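Side-chain contacts in sarcoplasmic calcium-binding protein (PDB 2SAS), which binds calcium ions through EF-hands and, like parvalbumins, seems more abundant in fast-contracting muscles, though no functional relationship follows from that distribution: residues A84-T89 with A101-R106; A143-I148 with V154-N159. One frame throughout, in Å; residues are numbered along the deposited sequence.

Contact 1 lies in the core and contact 2 nearer the surface, their centres about 23 Å apart. They share no helix: residues 84-89 and 101-106 bring the exiting helix of EF-hand 2 to the entering helix of EF-hand 3, whereas 143-148 and 154-159 are the two sides of EF-hand 4. Helix 158-170 relates to both, since Y165 and L169 touch contact 1 and its N-terminal end belongs to contact 2. Sulfur and indole meet in the first; in the second a methyl group sits on a phenyl face. Neither has a hydrogen bond across it; in contact 2 the hydroxyl of Y145 is bonded outside the two segments, to V122 O.

Contact 1 (A84-T89 with A101-R106)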
loop_
_atom_site.group_PDB
_atom_site.type_symbol
_atom_site.label_atom_id
_atom_site.label_comp_id
_atom_site.label_asym_id
_atom_site.label_seq_id
_atom_site.Cartn_x
_atom_site.Cartn_y
_atom_site.Cartn_z
ATOM N N ALA A 84 -19.939 5.819 -5.045
ATOM C CA ALA A 84 -21.272 6.437 -5.009
ATOM C C ALA A 84 -21.812 6.500 -3.621
ATOM O O ALA A 84 -22.353 7.548 -3.232
ATOM C CB ALA A 84 -22.234 5.664 -5.917
ATOM N N MET A 85 -21.745 5.425 -2.852
ATOM C CA MET A 85 -22.222 5.390 -1.462
ATOM C C MET A 85 -21.477 6.459 -0.649
ATOM O O MET A 85 -22.088 7.227 0.111
ATOM C CB MET A 85 -22.053 4.035 -0.802
ATOM C CG MET A 85 -22.375 4.100 0.676
ATOM S SD MET A 85 -22.342 2.381 1.338
ATOM C CE MET A 85 -20.583 2.098 1.071
ATOM N N TRP A 86 -20.187 6.527 -0.833
ATOM C CA TRP A 86 -19.385 7.534 -0.080
ATOM C C TRP A 86 -19.657 8.958 -0.488
ATOM O O TRP A 86 -19.719 9.837 0.411
ATOM C CB TRP A 86 -17.923 7.114 -0.086
ATOM C CG TRP A 86 -17.781 6.179 1.086
ATOM C CD1 TRP A 86 -17.544 4.858 1.046
ATOM C CD2 TRP A 86 -17.904 6.542 2.468
ATOM N NE1 TRP A 86 -17.488 4.352 2.307
ATOM C CE2 TRP A 86 -17.721 5.327 3.208
ATOM C CE3 TRP A 86 -18.168 7.721 3.158
ATOM C CZ2 TRP A 86 -17.764 5.293 4.598
ATOM C CZ3 TRP A 86 -18.230 7.675 4.543
ATOM C CH2 TRP A 86 -18.020 6.494 5.248
ATOM N N GLU A 87 -19.854 9.190 -1.768
ATOM C CA GLU A 87 -20.175 10.558 -2.248
ATOM C C GLU A 87 -21.464 11.033 -1.627
ATOM O O GLU A 87 -21.579 12.213 -1.283
ATOM C CB GLU A 87 -20.260 10.722 -3.742
ATOM C CG GLU A 87 -19.078 10.272 -4.606
ATOM C CD GLU A 87 -18.788 11.331 -5.660
ATOM O OE1 GLU A 87 -19.692 12.140 -5.864
ATOM O OE2 GLU A 87 -17.652 11.289 -6.185
ATOM N N LYS A 88 -22.385 10.110 -1.472
ATOM C CA LYS A 88 -23.717 10.428 -0.857
ATOM C C LYS A 88 -23.500 10.778 0.600
ATOM O O LYS A 88 -23.810 11.895 1.001
ATOM C CB LYS A 88 -24.680 9.328 -1.174
ATOM C CG LYS A 88 -25.964 9.034 -0.504
ATOM C CD LYS A 88 -26.295 7.537 -0.412
ATOM C CE LYS A 88 -25.426 6.628 0.404
ATOM N NZ LYS A 88 -25.811 6.496 1.854
ATOM N N THR A 89 -22.920 9.960 1.467
ATOM C CA THR A 89 -22.710 10.322 2.871
ATOM C C THR A 89 -21.749 11.451 3.152
ATOM O O THR A 89 -21.905 12.125 4.182
ATOM C CB THR A 89 -22.266 9.041 3.700
ATOM O OG1 THR A 89 -21.044 8.674 3.056
ATOM C CG2 THR A 89 -23.280 7.926 3.639
ATOM N N ALA A 101 -24.624 2.676 9.284
ATOM C CA ALA A 101 -24.543 1.621 10.252
ATOM C C ALA A 101 -23.533 0.535 9.976
ATOM O O ALA A 101 -23.038 0.060 11.032
ATOM C CB ALA A 101 -25.923 0.982 10.461
ATOM N N TRP A 102 -23.263 0.139 8.753
ATOM C CA TRP A 102 -22.309 -0.960 8.493
ATOM C C TRP A 102 -20.948 -0.566 9.082
ATOM O O TRP A 102 -20.168 -1.439 9.462
ATOM C CB TRP A 102 -22.204 -1.336 7.009
ATOM C CG TRP A 102 -21.578 -0.310 6.140
ATOM C CD1 TRP A 102 -22.204 0.710 5.497
ATOM C CD2 TRP A 102 -20.174 -0.142 5.837
ATOM N NE1 TRP A 102 -21.318 1.498 4.816
ATOM C CE2 TRP A 102 -20.062 0.993 4.996
ATOM C CE3 TRP A 102 -19.028 -0.859 6.170
ATOM C CZ2 TRP A 102 -18.851 1.421 4.502
ATOM C CZ3 TRP A 102 -17.813 -0.418 5.702
ATOM C CH2 TRP A 102 -17.719 0.702 4.878
ATOM N N CYS A 103 -20.725 0.753 9.089
ATOM C CA CYS A 103 -19.481 1.359 9.599
ATOM C C CYS A 103 -19.293 1.125 11.102
ATOM O O CYS A 103 -18.170 0.939 11.563
ATOM C CB CYS A 103 -19.479 2.868 9.334
ATOM S SG CYS A 103 -18.643 3.264 7.802
ATOM N N GLN A 104 -20.407 1.178 11.792
ATOM C CA GLN A 104 -20.515 0.953 13.241
ATOM C C GLN A 104 -20.054 -0.463 13.565
ATOM O O GLN A 104 -19.779 -0.770 14.729
ATOM C CB GLN A 104 -21.939 1.194 13.745
ATOM C CG GLN A 104 -22.618 2.463 13.237
ATOM C CD GLN A 104 -21.815 3.717 13.544
ATOM O OE1 GLN A 104 -21.110 3.781 14.558
ATOM N NE2 GLN A 104 -21.912 4.724 12.673
ATOM N N ASN A 105 -19.971 -1.352 12.574
ATOM C CA ASN A 105 -19.458 -2.700 12.870
ATOM C C ASN A 105 -18.018 -2.828 12.340
ATOM O O ASN A 105 -17.258 -3.676 12.845
ATOM C CB ASN A 105 -20.304 -3.864 12.376
ATOM C CG ASN A 105 -19.735 -5.193 12.917
ATOM O OD1 ASN A 105 -20.073 -5.535 14.060
ATOM N ND2 ASN A 105 -18.951 -5.937 12.135
ATOM N N ARG A 106 -17.716 -2.055 11.320
ATOM C CA ARG A 106 -16.367 -2.076 10.695
ATOM C C ARG A 106 -15.404 -1.433 11.699
ATOM O O ARG A 106 -14.337 -2.061 11.912
ATOM C CB ARG A 106 -16.345 -1.502 9.316
ATOM C CG ARG A 106 -15.124 -1.427 8.426
ATOM C CD ARG A 106 -14.946 -2.666 7.574
ATOM N NE ARG A 106 -15.599 -3.756 8.302
ATOM C CZ ARG A 106 -15.106 -4.986 8.416
ATOM N NH1 ARG A 106 -14.049 -5.334 7.698
ATOM N NH2 ARG A 106 -15.710 -5.878 9.203
#
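M85 and W86 meet W102 and C103 where the exiting helix of EF-hand 2 faces the start of the entering helix of EF-hand 3, a junction made by side chains alone. The backbones stand well apart, with the CA atoms of W86 and C103 11.5 Å from each other, and the two tryptophans and M85 reach across most of the gap.

Two of the meetings across the segments are sulfur-aromatic. In a Met-aromatic contact, M85 SD comes to 3.7 Å from W102 NE1, on a slant 59° off the normal of the five-membered ring. M85 is extended through its first two torsions and bends at chi3 (65°), which carries CE along the indole to 3.9 Å from W102 CZ2. C103 SG instead addresses the edge of the six-membered ring of W86, near its plane, at 3.9 Å from CZ2; the same sulfur lies over a face of neighbouring W102, offset toward the rim.

The indoles themselves make the third, a van der Waals contact. W86 NE1 lies at the edge of the W102 ring, in its plane, while W102 CZ2 approaches the W86 ring obliquely. L65 of helix 48-69 touches M85, and Y165 of helix 158-170 packs on W102 and C103, so the cluster is buried among several helices.

No hydrogen bond crosses the contact; on helix 79-91, T89 OG1 donates to W86 O at 3.2 Å, tilted 33° from the carbonyl plane.

Contact 2 (A143-I148 with V154-N159); sequences AVYNVI and VTFDLN
I148 and F156 pack together within EF-hand 4, between helix 141-149 and the loop that leads into helix 158-170. No calcium ligand is found among these residues. The packing is tightest where I148 CG2 sits over the centre of the F156 ring, 3.7 Å from the centroid and only 8° off the normal, a CH-pi contact. With chi1 at -45°, the CG2 branch of I148 is anti to the backbone N and takes the ring face, while CG1 carries CD1 to 3.9 Å from F156 CE2. F127 and L164 also touch I148.

Y145 meets the F156 ring at its rim: CE1 lies near the plane of the phenyl, 4.1 Å from CD2, with the two side chains crossing at a slant. Its hydroxyl is hydrogen-bonded to V122 O, and F156 shares backbone hydrogen bonds with V122, which ties this side to the third EF-hand.

Toward the surface the contact thins. V154 CB comes no nearer than 4.2 Å to I148 O, and the side chain of exposed T155 sets off away from the helix. Beyond, D157 caps helix 158-170 through a weak bond from N159 N to OD2, 3.4 Å long.

Across the contact the chemistry is therefore apolar: fit and dispersion over the phenyl face join the two sides, and the hydrogen bonds nearby, such as Y145 OH to V122 O, run to other parts of the chain or stay within one segment.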
loop_
_atom_site.group_PDB
_atom_site.type_symbol
_atom_site.label_atom_id
_atom_site.label_comp_id
_atom_site.label_asym_id
_atom_site.label_seq_id
_atom_site.Cartn_x
_atom_site.Cartn_y
_atom_site.Cartn_z
ATOM N N ALA A 143 6.970 8.436 15.171
ATOM C CA ALA A 143 6.437 9.755 14.785
ATOM C C ALA A 143 4.985 9.662 14.321
ATOM O O ALA A 143 4.239 10.622 14.466
ATOM C CB ALA A 143 7.246 10.408 13.691
ATOM N N VAL A 144 4.592 8.557 13.685
ATOM C CA VAL A 144 3.189 8.418 13.233
ATOM C C VAL A 144 2.373 8.197 14.496
ATOM O O VAL A 144 1.266 8.702 14.663
ATOM C CB VAL A 144 3.022 7.288 12.193
ATOM C CG1 VAL A 144 1.564 6.933 11.999
ATOM C CG2 VAL A 144 3.714 7.613 10.883
ATOM N N TYR A 145 2.935 7.418 15.409
ATOM C CA TYR A 145 2.188 7.168 16.682
ATOM C C TYR A 145 2.020 8.434 17.488
ATOM O O TYR A 145 1.046 8.590 18.237
ATOM C CB TYR A 145 2.963 6.130 17.487
ATOM C CG TYR A 145 2.203 5.620 18.665
ATOM C CD1 TYR A 145 1.233 4.655 18.357
ATOM C CD2 TYR A 145 2.378 6.018 19.988
ATOM C CE1 TYR A 145 0.461 4.091 19.349
ATOM C CE2 TYR A 145 1.591 5.425 21.011
ATOM C CZ TYR A 145 0.658 4.490 20.671
ATOM O OH TYR A 145 -0.165 3.886 21.571
ATOM N N ASN A 146 2.946 9.382 17.393
ATOM C CA ASN A 146 2.833 10.644 18.143
ATOM C C ASN A 146 1.782 11.560 17.560
ATOM O O ASN A 146 1.199 12.385 18.292
ATOM C CB ASN A 146 4.233 11.244 18.393
ATOM C CG ASN A 146 4.800 10.619 19.686
ATOM O OD1 ASN A 146 4.615 11.122 20.802
ATOM N ND2 ASN A 146 5.465 9.485 19.573
ATOM N N VAL A 147 1.478 11.458 16.261
ATOM C CA VAL A 147 0.381 12.279 15.707
ATOM C C VAL A 147 -0.910 11.705 16.296
ATOM O O VAL A 147 -1.828 12.378 16.769
ATOM C CB VAL A 147 0.394 12.268 14.179
ATOM C CG1 VAL A 147 -0.917 12.849 13.616
ATOM C CG2 VAL A 147 1.598 12.946 13.579
ATOM N N ILE A 148 -0.978 10.350 16.324
ATOM C CA ILE A 148 -2.181 9.725 16.890
ATOM C C ILE A 148 -2.412 10.007 18.377
ATOM O O ILE A 148 -3.551 10.242 18.850
ATOM C CB ILE A 148 -2.159 8.181 16.662
ATOM C CG1 ILE A 148 -1.730 7.843 15.198
ATOM C CG2 ILE A 148 -3.538 7.604 17.047
ATOM C CD1 ILE A 148 -1.797 6.308 14.895
ATOM N N VAL A 154 -3.297 12.097 24.289
ATOM C CA VAL A 154 -4.434 11.205 23.975
ATOM C C VAL A 154 -4.079 9.728 23.876
ATOM O O VAL A 154 -3.168 9.324 23.138
ATOM C CB VAL A 154 -4.953 11.696 22.574
ATOM C CG1 VAL A 154 -6.269 11.060 22.225
ATOM C CG2 VAL A 154 -5.053 13.226 22.510
ATOM N N THR A 155 -4.802 8.863 24.530
ATOM C CA THR A 155 -4.633 7.422 24.472
ATOM C C THR A 155 -5.315 6.927 23.163
ATOM O O THR A 155 -6.425 7.403 22.817
ATOM C CB THR A 155 -5.308 6.696 25.718
ATOM O OG1 THR A 155 -4.856 7.490 26.860
ATOM C CG2 THR A 155 -4.826 5.275 25.971
ATOM N N PHE A 156 -4.635 6.037 22.504
ATOM C CA PHE A 156 -5.059 5.377 21.317
ATOM C C PHE A 156 -6.089 4.300 21.749
ATOM O O PHE A 156 -5.759 3.105 21.820
ATOM C CB PHE A 156 -3.986 4.762 20.414
ATOM C CG PHE A 156 -4.401 4.431 18.998
ATOM C CD1 PHE A 156 -5.698 4.647 18.549
ATOM C CD2 PHE A 156 -3.438 3.924 18.116
ATOM C CE1 PHE A 156 -6.075 4.356 17.232
ATOM C CE2 PHE A 156 -3.810 3.586 16.805
ATOM C CZ PHE A 156 -5.139 3.803 16.352
ATOM N N ASP A 157 -7.294 4.774 22.028
ATOM C CA ASP A 157 -8.345 3.803 22.384
ATOM C C ASP A 157 -9.410 3.846 21.277
ATOM O O ASP A 157 -9.185 4.484 20.211
ATOM C CB ASP A 157 -8.827 4.115 23.788
ATOM C CG ASP A 157 -9.787 5.292 23.770
ATOM O OD1 ASP A 157 -9.397 6.296 23.181
ATOM O OD2 ASP A 157 -10.904 5.147 24.289
ATOM N N LEU A 158 -10.525 3.168 21.498
ATOM C CA LEU A 158 -11.662 3.049 20.589
ATOM C C LEU A 158 -12.232 4.430 20.239
ATOM O O LEU A 158 -12.495 4.671 19.057
ATOM C CB LEU A 158 -12.712 2.118 21.150
ATOM C CG LEU A 158 -13.506 1.202 20.248
ATOM C CD1 LEU A 158 -14.935 1.046 20.754
ATOM C CD2 LEU A 158 -13.461 1.600 18.786
ATOM N N ASN A 159 -12.360 5.326 21.216
ATOM C CA ASN A 159 -12.880 6.653 20.863
ATOM C C ASN A 159 -11.869 7.430 20.047
ATOM O O ASN A 159 -12.339 8.388 19.409
ATOM C CB ASN A 159 -13.394 7.491 22.025
ATOM C CG ASN A 159 -14.379 6.626 22.781
ATOM O OD1 ASN A 159 -13.904 5.923 23.688
ATOM N ND2 ASN A 159 -15.630 6.619 22.352
#